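Local structure of hypothetical exported protein (Streptococcus pyogenes, 3PSQ) at residues N33-A38 / Q53-L58; D78-V83 / L148-D153; C138-A143 / D192-G197. The protein is a class B sortase involved in pilus assembly, probably acting as a cysteine transpeptidase that joins pilin subunits, and carries bound zinc ions in this crystal. All blocks are in the same frame, centred on the assembly; numbering follows the deposited sequence.

Interaction 1 of 3, residues N33-A38 / Q53-L58; sequences NSDVMA and QGENNL. With ZN (zinc ion), chain P.
Asp35 and Glu55 meet through a shared zinc ion; the contact lies at one margin of the sortase beta-barrel, where the antiparallel strands 36-41 and 48-53 meet the loop that leaves the second of them. The zinc draws together two carboxylates that would probably repel each other without the metal. Asp35 OD2 binds it at 2.0 Å and Glu55 OE2 at 2.1 Å, and the two side chains cross at about a right angle, their carboxylate planes 53° apart. Glu55 gets there by bending at chi2 (80°), which turns CD back toward the metal; its OE1 is a longer ligand at 2.6 Å. Glu59 and a water complete the site, and Tyr60 OH hydrogen-bonds to Asp35 OD2, so a second-shell hydroxyl helps to fix the ligating oxygen. Asp35 is itself positioned by an Asx turn: its backbone N donates to Asn33 OD1, 3.0 Å away, from well above the amide plane. Beside the zinc site, Met37 lays its CG against Gln53 CB at 3.9 Å. Met37 and Ala38 both face Ile51, a classic beta bulge, while the Gln53 amide turns to partners in the loop after strand 76-77, Asp78 among them. Between the two segments themselves, Gln53 N donates to Asp35 O over 2.9 Å, with an N-H...O angle of 163°.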
ATOM      1  N   ASN A  33       4.711  16.443 -11.906  1.00 45.94           N
ATOM      2  CA  ASN A  33       5.539  15.258 -11.912  1.00 45.37           C
ATOM      3  C   ASN A  33       4.702  14.123 -12.482  1.00 45.52           C
ATOM      4  O   ASN A  33       3.804  13.586 -11.819  1.00 44.21           O
ATOM      5  CB  ASN A  33       6.005  14.973 -10.463  1.00 45.69           C
ATOM      6  CG  ASN A  33       6.846  13.688 -10.321  1.00 45.44           C
ATOM      7  OD1 ASN A  33       7.275  13.085 -11.300  1.00 42.39           O
ATOM      8  ND2 ASN A  33       7.055  13.271  -9.094  1.00 43.77           N
ATOM      9  N   SER A  34       5.024  13.729 -13.707  1.00 46.61           N
ATOM     10  CA  SER A  34       4.319  12.621 -14.358  1.00 47.20           C
ATOM     11  C   SER A  34       4.417  11.279 -13.606  1.00 46.32           C
ATOM     12  O   SER A  34       3.638  10.351 -13.902  1.00 46.26           O
ATOM     13  CB  SER A  34       4.791  12.468 -15.797  1.00 47.91           C
ATOM     14  OG  SER A  34       6.160  12.069 -15.829  1.00 52.92           O
ATOM     15  N   ASP A  35       5.341  11.164 -12.640  1.00 44.77           N
ATOM     16  CA  ASP A  35       5.339   9.997 -11.724  1.00 43.51           C
ATOM     17  C   ASP A  35       4.113   9.938 -10.787  1.00 42.66           C
ATOM     18  O   ASP A  35       3.753   8.864 -10.305  1.00 42.34           O
ATOM     19  CB  ASP A  35       6.594   9.986 -10.844  1.00 44.06           C
ATOM     20  CG  ASP A  35       7.853   9.555 -11.583  1.00 43.74           C
ATOM     21  OD1 ASP A  35       7.812   9.352 -12.806  1.00 42.23           O
ATOM     22  OD2 ASP A  35       8.900   9.418 -10.913  1.00 46.61           O
ATOM     23  N   VAL A  36       3.514  11.093 -10.483  1.00 42.17           N
ATOM     24  CA  VAL A  36       2.305  11.150  -9.651  1.00 41.94           C
ATOM     25  C   VAL A  36       1.155  10.401 -10.364  1.00 42.21           C
ATOM     26  O   VAL A  36       0.887  10.661 -11.528  1.00 40.67           O
ATOM     27  CB  VAL A  36       1.912  12.613  -9.287  1.00 42.43           C
ATOM     28  CG1 VAL A  36       0.586  12.653  -8.504  1.00 41.72           C
ATOM     29  CG2 VAL A  36       3.059  13.327  -8.459  1.00 39.79           C
ATOM     30  N   MET A  37       0.499   9.456  -9.687  1.00 42.07           N
ATOM     31  CA  MET A  37      -0.491   8.632 -10.413  1.00 42.47           C
ATOM     32  C   MET A  37      -1.725   8.202  -9.608  1.00 42.35           C
ATOM     33  O   MET A  37      -2.596   7.541 -10.136  1.00 43.17           O
ATOM     34  CB  MET A  37       0.162   7.385 -11.083  1.00 41.60           C
ATOM     35  CG  MET A  37       1.183   6.679 -10.244  1.00 41.37           C
ATOM     36  SD  MET A  37       0.576   5.931  -8.726  1.00 48.71           S
ATOM     37  CE  MET A  37      -0.717   4.793  -9.344  1.00 42.29           C
ATOM     38  N   ALA A  38      -1.786   8.540  -8.335  1.00 42.20           N
ATOM     39  CA  ALA A  38      -2.973   8.220  -7.542  1.00 42.08           C
ATOM     40  C   ALA A  38      -3.055   9.040  -6.248  1.00 42.33           C
ATOM     41  O   ALA A  38      -2.097   9.677  -5.845  1.00 42.23           O
ATOM     42  CB  ALA A  38      -3.036   6.739  -7.221  1.00 41.27           C
ATOM     43  N   GLN A  53       4.646   6.657  -8.705  1.00 40.50           N
ATOM     44  CA  GLN A  53       5.333   5.447  -9.093  1.00 40.98           C
ATOM     45  C   GLN A  53       6.664   5.820  -9.712  1.00 41.21           C
ATOM     46  O   GLN A  53       6.711   6.624 -10.662  1.00 40.73           O
ATOM     47  CB  GLN A  53       4.535   4.630 -10.100  1.00 40.94           C
ATOM     48  CG  GLN A  53       5.299   3.373 -10.571  1.00 40.93           C
ATOM     49  CD  GLN A  53       4.515   2.595 -11.606  1.00 41.26           C
ATOM     50  OE1 GLN A  53       4.323   3.063 -12.724  1.00 38.19           O
ATOM     51  NE2 GLN A  53       4.051   1.404 -11.234  1.00 41.37           N
ATOM     52  N   GLY A  54       7.745   5.229  -9.195  1.00 41.81           N
ATOM     53  CA  GLY A  54       9.061   5.485  -9.785  1.00 42.61           C
ATOM     54  C   GLY A  54       9.428   4.490 -10.870  1.00 42.94           C
ATOM     55  O   GLY A  54       8.679   3.520 -11.103  1.00 43.90           O
ATOM     56  N   GLU A  55      10.588   4.703 -11.504  1.00 43.13           N
ATOM     57  CA  GLU A  55      11.101   3.786 -12.547  1.00 42.97           C
ATOM     58  C   GLU A  55      11.729   2.567 -11.912  1.00 43.26           C
ATOM     59  O   GLU A  55      11.979   1.563 -12.597  1.00 43.94           O
ATOM     60  CB  GLU A  55      12.088   4.481 -13.470  1.00 42.66           C
ATOM     61  CG  GLU A  55      11.468   5.676 -14.274  1.00 44.81           C
ATOM     62  CD  GLU A  55      11.354   6.963 -13.442  1.00 45.56           C
ATOM     63  OE1 GLU A  55      12.387   7.626 -13.255  1.00 44.89           O
ATOM     64  OE2 GLU A  55      10.228   7.333 -13.003  1.00 44.95           O
ATOM     65  N   ASN A  56      11.959   2.658 -10.599  1.00 42.68           N
ATOM     66  CA  ASN A  56      12.447   1.569  -9.769  1.00 42.24           C
ATOM     67  C   ASN A  56      11.941   1.826  -8.352  1.00 42.42           C
ATOM     68  O   ASN A  56      11.316   2.853  -8.114  1.00 42.76           O
ATOM     69  CB  ASN A  56      13.991   1.508  -9.793  1.00 42.27           C
ATOM     70  CG  ASN A  56      14.647   2.808  -9.300  1.00 42.72           C
ATOM     71  OD1 ASN A  56      14.530   3.154  -8.143  1.00 43.66           O
ATOM     72  ND2 ASN A  56      15.318   3.537 -10.198  1.00 44.87           N
ATOM     73  N   ASN A  57      12.239   0.933  -7.408  1.00 41.81           N
ATOM     74  CA  ASN A  57      11.729   1.056  -6.054  1.00 41.94           C
ATOM     75  C   ASN A  57      12.669   1.743  -5.068  1.00 42.89           C
ATOM     76  O   ASN A  57      12.435   1.720  -3.862  1.00 42.94           O
ATOM     77  CB  ASN A  57      11.317  -0.299  -5.505  1.00 41.35           C
ATOM     78  CG  ASN A  57      10.082  -0.865  -6.205  1.00 42.88           C
ATOM     79  OD1 ASN A  57       9.282  -0.128  -6.803  1.00 43.01           O
ATOM     80  ND2 ASN A  57       9.912  -2.183  -6.115  1.00 42.63           N
ATOM     81  N   LEU A  58      13.733   2.355  -5.574  1.00 43.40           N
ATOM     82  CA  LEU A  58      14.664   3.084  -4.697  1.00 43.56           C
ATOM     83  C   LEU A  58      14.544   4.601  -4.919  1.00 43.22           C
ATOM     84  O   LEU A  58      14.840   5.368  -4.027  1.00 42.82           O
ATOM     85  CB  LEU A  58      16.119   2.605  -4.922  1.00 43.77           C
ATOM     86  CG  LEU A  58      16.446   1.101  -4.681  1.00 43.31           C
ATOM     87  CD1 LEU A  58      17.839   0.707  -5.099  1.00 43.79           C
ATOM     88  CD2 LEU A  58      16.295   0.711  -3.275  1.00 43.49           C
TER
HETATM   89 ZN    ZN P 326      10.658   8.983 -11.798  1.00 40.17          ZN
HETATM   90  O   HOH W   1      10.965  10.762 -12.758  1.00 38.09           O

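Interaction 2 of 3, residues D78-V83 / L148-D153; sequences DYRNKV and LFNPID
Arg80 lays one face of its guanidinium over Pro151 CD and the side-chain amide of Asn150, at the start of helix 151-155. Pro151 CD sits 3.7 Å from Arg80 NH2, and the guanidinium and amide planes are 31° apart, with Arg80 NH1 3.5 Å from Asn150 ND2, two donors in close approach. A bend at chi3 (-67°) swings NE out of the line of the aliphatic chain, and Asp78 then grips the group side-on: OD1 takes NE, and Asp78 OD2 takes Arg80 NH2 at 2.8 Å, both nearly in the guanidinium plane. Asp78 OD1 also accepts from Arg80 N, closing an Asx turn within the beta turn of residues 78-81, and Asn57 ND2 gives OD2 a second partner. Pro151 fits against this pair from the other segment. Its ring meets Asp78 tip to tip, and Pro151 CG lies 3.6 Å from Asn81 OD1, an amide held by Tyr89, Asp87 and Leu91. At the outer margin Ile152 CD1 touches Arg80 CD at 3.9 Å. Asn150 is the N-cap of the helix: its OD1 receives Ile152 N and, from above the amide plane, Asp153 N. A water accepts from Arg80 NH1 and gives a weak bond to Phe149 O, which lies 3.1 Å from Arg80 NH2. The contact thus sets an ion pair against proline and amide surface; the Arg80 charge is probably balanced mainly by Asp78 within its own turn, and the net effect of the Asn150 amide on it is probably small.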
ATOM      1  N   ASP A  78       4.670   0.161  -6.297  1.00 41.04           N
ATOM      2  CA  ASP A  78       5.722  -0.656  -6.879  1.00 41.47           C
ATOM      3  C   ASP A  78       5.902  -0.380  -8.396  1.00 42.25           C
ATOM      4  O   ASP A  78       4.897  -0.368  -9.135  1.00 43.16           O
ATOM      5  CB  ASP A  78       5.433  -2.141  -6.612  1.00 41.76           C
ATOM      6  CG  ASP A  78       6.573  -3.042  -7.046  1.00 41.64           C
ATOM      7  OD1 ASP A  78       6.803  -3.209  -8.252  1.00 43.83           O
ATOM      8  OD2 ASP A  78       7.265  -3.581  -6.181  1.00 44.36           O
ATOM      9  N   TYR A  79       7.156  -0.196  -8.850  1.00 41.08           N
ATOM     10  CA  TYR A  79       7.437   0.079 -10.235  1.00 42.08           C
ATOM     11  C   TYR A  79       6.922  -0.976 -11.223  1.00 42.43           C
ATOM     12  O   TYR A  79       6.791  -0.677 -12.417  1.00 43.06           O
ATOM     13  CB  TYR A  79       8.924   0.350 -10.505  1.00 41.89           C
ATOM     14  CG  TYR A  79       9.776  -0.892 -10.757  1.00 44.42           C
ATOM     15  CD1 TYR A  79      10.089  -1.324 -12.070  1.00 43.80           C
ATOM     16  CD2 TYR A  79      10.245  -1.654  -9.685  1.00 45.93           C
ATOM     17  CE1 TYR A  79      10.871  -2.456 -12.279  1.00 44.15           C
ATOM     18  CE2 TYR A  79      11.022  -2.771  -9.879  1.00 46.77           C
ATOM     19  CZ  TYR A  79      11.334  -3.173 -11.171  1.00 46.99           C
ATOM     20  OH  TYR A  79      12.096  -4.308 -11.296  1.00 45.78           O
ATOM     21  N   ARG A  80       6.639  -2.179 -10.745  1.00 42.10           N
ATOM     22  CA  ARG A  80       6.230  -3.268 -11.636  1.00 43.60           C
ATOM     23  C   ARG A  80       4.713  -3.335 -11.796  1.00 44.29           C
ATOM     24  O   ARG A  80       4.236  -4.158 -12.523  1.00 45.46           O
ATOM     25  CB  ARG A  80       6.716  -4.624 -11.121  1.00 43.04           C
ATOM     26  CG  ARG A  80       8.220  -4.826 -11.208  1.00 45.10           C
ATOM     27  CD  ARG A  80       8.687  -5.901 -10.235  1.00 43.74           C
ATOM     28  NE  ARG A  80       8.533  -5.524  -8.836  1.00 43.75           N
ATOM     29  CZ  ARG A  80       9.154  -6.136  -7.822  1.00 46.81           C
ATOM     30  NH1 ARG A  80       9.984  -7.157  -8.055  1.00 43.69           N
ATOM     31  NH2 ARG A  80       8.948  -5.742  -6.557  1.00 42.78           N
ATOM     32  N   ASN A  81       3.960  -2.470 -11.121  1.00 44.93           N
ATOM     33  CA  ASN A  81       2.513  -2.536 -11.146  1.00 44.06           C
ATOM     34  C   ASN A  81       1.937  -1.661 -12.226  1.00 44.19           C
ATOM     35  O   ASN A  81       2.547  -0.673 -12.619  1.00 43.79           O
ATOM     36  CB  ASN A  81       1.941  -2.092  -9.794  1.00 44.28           C
ATOM     37  CG  ASN A  81       1.848  -3.209  -8.799  1.00 44.07           C
ATOM     38  OD1 ASN A  81       2.328  -3.084  -7.656  1.00 44.53           O
ATOM     39  ND2 ASN A  81       1.206  -4.308  -9.194  1.00 40.28           N
ATOM     40  N   LYS A  82       0.740  -2.012 -12.696  1.00 45.51           N
ATOM     41  CA  LYS A  82      -0.054  -1.107 -13.565  1.00 46.75           C
ATOM     42  C   LYS A  82      -0.647   0.018 -12.729  1.00 46.12           C
ATOM     43  O   LYS A  82      -1.183  -0.258 -11.653  1.00 45.65           O
ATOM     44  CB  LYS A  82      -1.220  -1.866 -14.211  1.00 47.42           C
ATOM     45  CG  LYS A  82      -0.824  -2.765 -15.365  1.00 50.70           C
ATOM     46  CD  LYS A  82      -1.991  -3.658 -15.747  1.00 56.66           C
ATOM     47  CE  LYS A  82      -1.600  -4.618 -16.864  1.00 59.58           C
ATOM     48  NZ  LYS A  82      -1.240  -3.787 -18.050  1.00 61.69           N
ATOM     49  N   VAL A  83      -0.556   1.256 -13.222  1.00 45.31           N
ATOM     50  CA  VAL A  83      -1.071   2.425 -12.495  1.00 45.10           C
ATOM     51  C   VAL A  83      -2.591   2.398 -12.330  1.00 46.05           C
ATOM     52  O   VAL A  83      -3.164   3.106 -11.485  1.00 45.94           O
ATOM     53  CB  VAL A  83      -0.642   3.756 -13.151  1.00 44.83           C
ATOM     54  CG1 VAL A  83       0.878   3.943 -13.031  1.00 44.99           C
ATOM     55  CG2 VAL A  83      -1.098   3.849 -14.616  1.00 42.85           C
ATOM     56  N   LEU A 148       5.351 -11.450  -0.618  1.00 46.89           N
ATOM     57  CA  LEU A 148       4.485 -10.281  -0.546  1.00 45.61           C
ATOM     58  C   LEU A 148       5.109  -8.963  -1.030  1.00 44.94           C
ATOM     59  O   LEU A 148       4.399  -7.961  -1.159  1.00 43.75           O
ATOM     60  CB  LEU A 148       3.906 -10.132   0.875  1.00 45.43           C
ATOM     61  CG  LEU A 148       2.925 -11.243   1.250  1.00 45.15           C
ATOM     62  CD1 LEU A 148       2.474 -11.109   2.682  1.00 46.50           C
ATOM     63  CD2 LEU A 148       1.723 -11.262   0.299  1.00 44.86           C
ATOM     64  N   PHE A 149       6.409  -8.969  -1.320  1.00 44.08           N
ATOM     65  CA  PHE A 149       7.064  -7.749  -1.828  1.00 43.79           C
ATOM     66  C   PHE A 149       7.385  -7.849  -3.296  1.00 44.53           C
ATOM     67  O   PHE A 149       8.093  -7.022  -3.844  1.00 45.28           O
ATOM     68  CB  PHE A 149       8.279  -7.340  -0.972  1.00 43.37           C
ATOM     69  CG  PHE A 149       7.917  -7.066   0.475  1.00 42.67           C
ATOM     70  CD1 PHE A 149       7.162  -5.967   0.814  1.00 40.81           C
ATOM     71  CD2 PHE A 149       8.266  -7.954   1.472  1.00 43.69           C
ATOM     72  CE1 PHE A 149       6.793  -5.737   2.113  1.00 41.00           C
ATOM     73  CE2 PHE A 149       7.904  -7.718   2.789  1.00 44.30           C
ATOM     74  CZ  PHE A 149       7.157  -6.610   3.106  1.00 40.31           C
ATOM     75  N   ASN A 150       6.799  -8.844  -3.956  1.00 44.99           N
ATOM     76  CA  ASN A 150       6.960  -9.007  -5.385  1.00 45.02           C
ATOM     77  C   ASN A 150       5.601  -9.310  -6.052  1.00 45.71           C
ATOM     78  O   ASN A 150       5.093 -10.438  -5.985  1.00 46.14           O
ATOM     79  CB  ASN A 150       7.984 -10.103  -5.686  1.00 44.56           C
ATOM     80  CG  ASN A 150       8.360 -10.162  -7.179  1.00 47.47           C
ATOM     81  OD1 ASN A 150       7.541  -9.837  -8.022  1.00 48.66           O
ATOM     82  ND2 ASN A 150       9.596 -10.582  -7.497  1.00 44.67           N
ATOM     83  N   PRO A 151       4.996  -8.293  -6.678  1.00 45.67           N
ATOM     84  CA  PRO A 151       3.697  -8.444  -7.338  1.00 45.60           C
ATOM     85  C   PRO A 151       3.720  -9.472  -8.483  1.00 45.77           C
ATOM     86  O   PRO A 151       2.701 -10.049  -8.833  1.00 43.89           O
ATOM     87  CB  PRO A 151       3.410  -7.035  -7.884  1.00 45.16           C
ATOM     88  CG  PRO A 151       4.246  -6.111  -7.011  1.00 46.60           C
ATOM     89  CD  PRO A 151       5.490  -6.903  -6.710  1.00 45.41           C
ATOM     90  N   ILE A 152       4.886  -9.700  -9.067  1.00 46.71           N
ATOM     91  CA  ILE A 152       4.963 -10.706 -10.118  1.00 46.81           C
ATOM     92  C   ILE A 152       4.833 -12.093  -9.501  1.00 47.05           C
ATOM     93  O   ILE A 152       4.072 -12.922 -10.006  1.00 47.23           O
ATOM     94  CB  ILE A 152       6.228 -10.532 -10.953  1.00 46.83           C
ATOM     95  CG1 ILE A 152       6.114  -9.240 -11.774  1.00 47.73           C
ATOM     96  CG2 ILE A 152       6.437 -11.729 -11.851  1.00 46.21           C
ATOM     97  CD1 ILE A 152       7.478  -8.811 -12.450  1.00 50.23           C
ATOM     98  N   ASP A 153       5.540 -12.327  -8.391  1.00 47.70           N
ATOM     99  CA  ASP A 153       5.480 -13.622  -7.699  1.00 47.79           C
ATOM    100  C   ASP A 153       4.072 -13.888  -7.213  1.00 47.54           C
ATOM    101  O   ASP A 153       3.554 -14.982  -7.376  1.00 47.94           O
ATOM    102  CB  ASP A 153       6.507 -13.751  -6.558  1.00 47.68           C
ATOM    103  CG  ASP A 153       7.939 -13.908  -7.074  1.00 50.37           C
ATOM    104  OD1 ASP A 153       8.125 -14.303  -8.246  1.00 50.71           O
ATOM    105  OD2 ASP A 153       8.902 -13.620  -6.321  1.00 54.58           O
TER
HETATM  106  O   HOH W   2      11.167  -7.705  -5.287  1.00 48.04           O

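Interaction 3 of 3, residues C138-A143 / D192-G197; sequences CIQTDA and DMTTDG. With ZN (zinc ion), chain L.
Thr194 has OG1 between its backbone N and carbonyl carbon (chi1 55°), and Gln140, described here in one of two conformers, has CG anti to its backbone N (chi1 172°); in this model the two side chains reach toward each other tip to tip. Thr194 OG1 lies 3.6 Å from Gln140 CD, a tentative approach because the Gln140 amide is uncertain. They meet where the end of strand 130-142 faces the loop between strands 184-190 and 197-205 of the sortase beta-barrel, the loop that follows the predicted catalytic Cys190. Residues 194-197 form a type II beta turn, and it delivers Gly197 to Asp142 as an antiparallel, non-hydrogen-bonded pair with CA atoms 4.2 Å apart. The close approach continues at Thr141 O, 3.6 Å from Gly197 CA. Next to the turn, Asp142 CB packs on Asp196 CB at 4.2 Å; its own carboxylate leads away, and OD1 accepts a hydrogen bond from Phe144 N. At the other end of the loop, Asp192 OD1 binds a zinc ion that Cys190, His96 and a water also hold, so the metal sits on the predicted nucleophile, and Asn100 fixes the second Asp192 oxygen. Arg198, predicted to stabilise the transition state, directly follows the turn and touches Ala143. The segments are finally tied by Ala143 N donating to Asp196 O, 2.8 Å away, with the N-H...O angle bent to 138°.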
ATOM      1  N   CYS A 138      -3.977  -7.634   8.651  1.00 48.44           N
ATOM      2  CA  CYS A 138      -2.788  -6.914   9.076  1.00 48.54           C
ATOM      3  C   CYS A 138      -1.696  -7.935   9.311  1.00 48.68           C
ATOM      4  O   CYS A 138      -1.855  -8.837  10.138  1.00 48.64           O
ATOM      5  CB  CYS A 138      -3.072  -6.197  10.389  1.00 49.11           C
ATOM      6  SG  CYS A 138      -1.730  -5.134  10.928  1.00 48.59           S
ATOM      7  N   ILE A 139      -0.578  -7.790   8.613  1.00 48.62           N
ATOM      8  CA  ILE A 139       0.479  -8.823   8.577  1.00 48.49           C
ATOM      9  C   ILE A 139       1.784  -8.366   9.245  1.00 49.09           C
ATOM     10  O   ILE A 139       2.210  -7.209   9.090  1.00 48.81           O
ATOM     11  CB  ILE A 139       0.767  -9.179   7.094  1.00 48.51           C
ATOM     12  CG1 ILE A 139      -0.482  -9.783   6.431  1.00 49.95           C
ATOM     13  CG2 ILE A 139       2.026 -10.040   6.921  1.00 48.65           C
ATOM     14  CD1 ILE A 139      -0.571  -9.540   4.937  1.00 51.84           C
ATOM     15  N   GLN A 140       2.400  -9.253  10.016  1.00 49.22           N
ATOM     16  CA  GLN A 140       3.750  -8.995  10.482  0.50 49.79           C
ATOM     17  C   GLN A 140       4.690  -9.970   9.805  1.00 50.00           C
ATOM     18  O   GLN A 140       4.565 -11.196   9.908  1.00 49.30           O
ATOM     19  CB  GLN A 140       3.916  -9.071  11.999  0.50 50.28           C
ATOM     20  CG  GLN A 140       5.403  -8.982  12.437  0.50 51.69           C
ATOM     21  CD  GLN A 140       5.908  -7.546  12.666  0.50 54.51           C
ATOM     22  OE1 GLN A 140       6.473  -6.902  11.769  0.50 52.30           O
ATOM     23  NE2 GLN A 140       5.706  -7.046  13.888  0.50 55.71           N
ATOM     24  N   THR A 141       5.626  -9.402   9.068  1.00 49.29           N
ATOM     25  CA  THR A 141       6.536 -10.218   8.344  1.00 48.85           C
ATOM     26  C   THR A 141       7.862  -9.486   8.413  1.00 48.65           C
ATOM     27  O   THR A 141       8.032  -8.598   9.243  1.00 48.12           O
ATOM     28  CB  THR A 141       6.011 -10.463   6.905  1.00 48.36           C
ATOM     29  OG1 THR A 141       6.879 -11.367   6.265  1.00 49.68           O
ATOM     30  CG2 THR A 141       5.948  -9.180   6.080  1.00 48.25           C
ATOM     31  N   ASP A 142       8.822  -9.879   7.590  1.00 49.09           N
ATOM     32  CA  ASP A 142      10.083  -9.137   7.567  1.00 49.36           C
ATOM     33  C   ASP A 142      10.510  -8.827   6.130  1.00 48.50           C
ATOM     34  O   ASP A 142       9.819  -9.227   5.165  1.00 49.12           O
ATOM     35  CB  ASP A 142      11.154  -9.882   8.345  1.00 48.65           C
ATOM     36  CG  ASP A 142      11.492 -11.199   7.729  1.00 50.32           C
ATOM     37  OD1 ASP A 142      11.447 -11.330   6.495  1.00 50.75           O
ATOM     38  OD2 ASP A 142      11.831 -12.117   8.491  1.00 54.20           O
ATOM     39  N   ALA A 143      11.633  -8.126   5.995  1.00 47.45           N
ATOM     40  CA  ALA A 143      12.121  -7.648   4.702  1.00 46.39           C
ATOM     41  C   ALA A 143      12.308  -8.793   3.710  1.00 46.73           C
ATOM     42  O   ALA A 143      12.399  -8.557   2.509  1.00 46.03           O
ATOM     43  CB  ALA A 143      13.446  -6.880   4.882  1.00 45.83           C
ATOM     44  N   ASP A 192      10.164  -0.855  12.930  1.00 58.98           N
ATOM     45  CA  ASP A 192      11.504  -0.807  13.570  1.00 60.86           C
ATOM     46  C   ASP A 192      11.621  -1.433  14.968  1.00 62.62           C
ATOM     47  O   ASP A 192      12.708  -1.404  15.553  1.00 63.28           O
ATOM     48  CB  ASP A 192      12.053   0.624  13.653  1.00 60.17           C
ATOM     49  CG  ASP A 192      12.102   1.312  12.311  1.00 60.42           C
ATOM     50  OD1 ASP A 192      12.616   0.724  11.316  1.00 56.43           O
ATOM     51  OD2 ASP A 192      11.606   2.457  12.255  1.00 59.93           O
ATOM     52  N   MET A 193      10.531  -1.977  15.513  1.00 63.97           N
ATOM     53  CA  MET A 193      10.684  -2.651  16.797  0.50 64.95           C
ATOM     54  C   MET A 193      11.039  -4.126  16.676  1.00 65.10           C
ATOM     55  O   MET A 193      11.530  -4.693  17.634  1.00 66.08           O
ATOM     56  CB  MET A 193       9.472  -2.452  17.710  0.50 65.28           C
ATOM     57  CG  MET A 193       9.260  -0.994  18.163  0.50 66.99           C
ATOM     58  SD  MET A 193      10.617  -0.284  19.155  0.50 71.10           S
ATOM     59  CE  MET A 193      11.373   0.870  17.999  0.50 70.61           C
ATOM     60  N   THR A 194      10.838  -4.741  15.507  1.00 65.14           N
ATOM     61  CA  THR A 194      11.213  -6.172  15.321  1.00 64.57           C
ATOM     62  C   THR A 194      12.274  -6.366  14.219  1.00 63.28           C
ATOM     63  O   THR A 194      12.500  -5.454  13.424  1.00 62.77           O
ATOM     64  CB  THR A 194       9.974  -7.119  15.096  1.00 64.61           C
ATOM     65  OG1 THR A 194       9.183  -6.653  13.996  1.00 66.36           O
ATOM     66  CG2 THR A 194       9.105  -7.170  16.338  1.00 65.54           C
ATOM     67  N   THR A 195      12.909  -7.549  14.178  1.00 61.73           N
ATOM     68  CA  THR A 195      14.116  -7.737  13.339  1.00 60.24           C
ATOM     69  C   THR A 195      13.774  -7.682  11.851  1.00 58.68           C
ATOM     70  O   THR A 195      13.054  -8.563  11.353  1.00 58.81           O
ATOM     71  CB  THR A 195      14.899  -9.044  13.693  1.00 60.83           C
ATOM     72  OG1 THR A 195      15.453  -8.934  15.023  1.00 61.66           O
ATOM     73  CG2 THR A 195      16.065  -9.302  12.701  1.00 60.11           C
ATOM     74  N   ASP A 196      14.287  -6.655  11.152  1.00 55.82           N
ATOM     75  CA  ASP A 196      14.011  -6.476   9.714  1.00 53.42           C
ATOM     76  C   ASP A 196      12.515  -6.405   9.460  1.00 51.39           C
ATOM     77  O   ASP A 196      12.047  -6.725   8.373  1.00 50.49           O
ATOM     78  CB  ASP A 196      14.618  -7.637   8.926  1.00 53.34           C
ATOM     79  CG  ASP A 196      16.114  -7.723   9.124  1.00 52.99           C
ATOM     80  OD1 ASP A 196      16.786  -6.676   9.076  1.00 53.68           O
ATOM     81  OD2 ASP A 196      16.635  -8.819   9.327  1.00 54.26           O
ATOM     82  N   GLY A 197      11.787  -5.969  10.489  1.00 49.40           N
ATOM     83  CA  GLY A 197      10.360  -6.163  10.554  1.00 47.01           C
ATOM     84  C   GLY A 197       9.647  -5.352   9.515  1.00 45.76           C
ATOM     85  O   GLY A 197      10.077  -4.219   9.215  1.00 44.81           O
TER
HETATM   86 ZN    ZN L 316      12.444   1.592   9.574  0.80 33.51          ZN
HETATM   87  O   HOH W   3      14.015   0.193   8.717  1.00 41.99           O

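Interactions 1 and 2 are joined directly: Gln53 NE2 lies 2.9 Å from both Asp78 O and Asn81 O, probable hydrogen bonds that carry the loop of 53-58 onto the turn of 78-83. Interaction 2 in turn meets interaction 3, where Phe149 CE2 packs 3.4 Å from Asp142 O and Leu148 CD1 reaches Ile139 CD1. Interactions 1 and 3 do not touch, their centres 25 Å apart, though both reach the same sheet. All three approach the predicted active site: interaction 3 holds Asp192, a ligand of the zinc on Cys190; Phe149 of interaction 2 approaches Arg198, about 4 Å between side chains, and Asn57 O of interaction 1 hydrogen-bonds to His95.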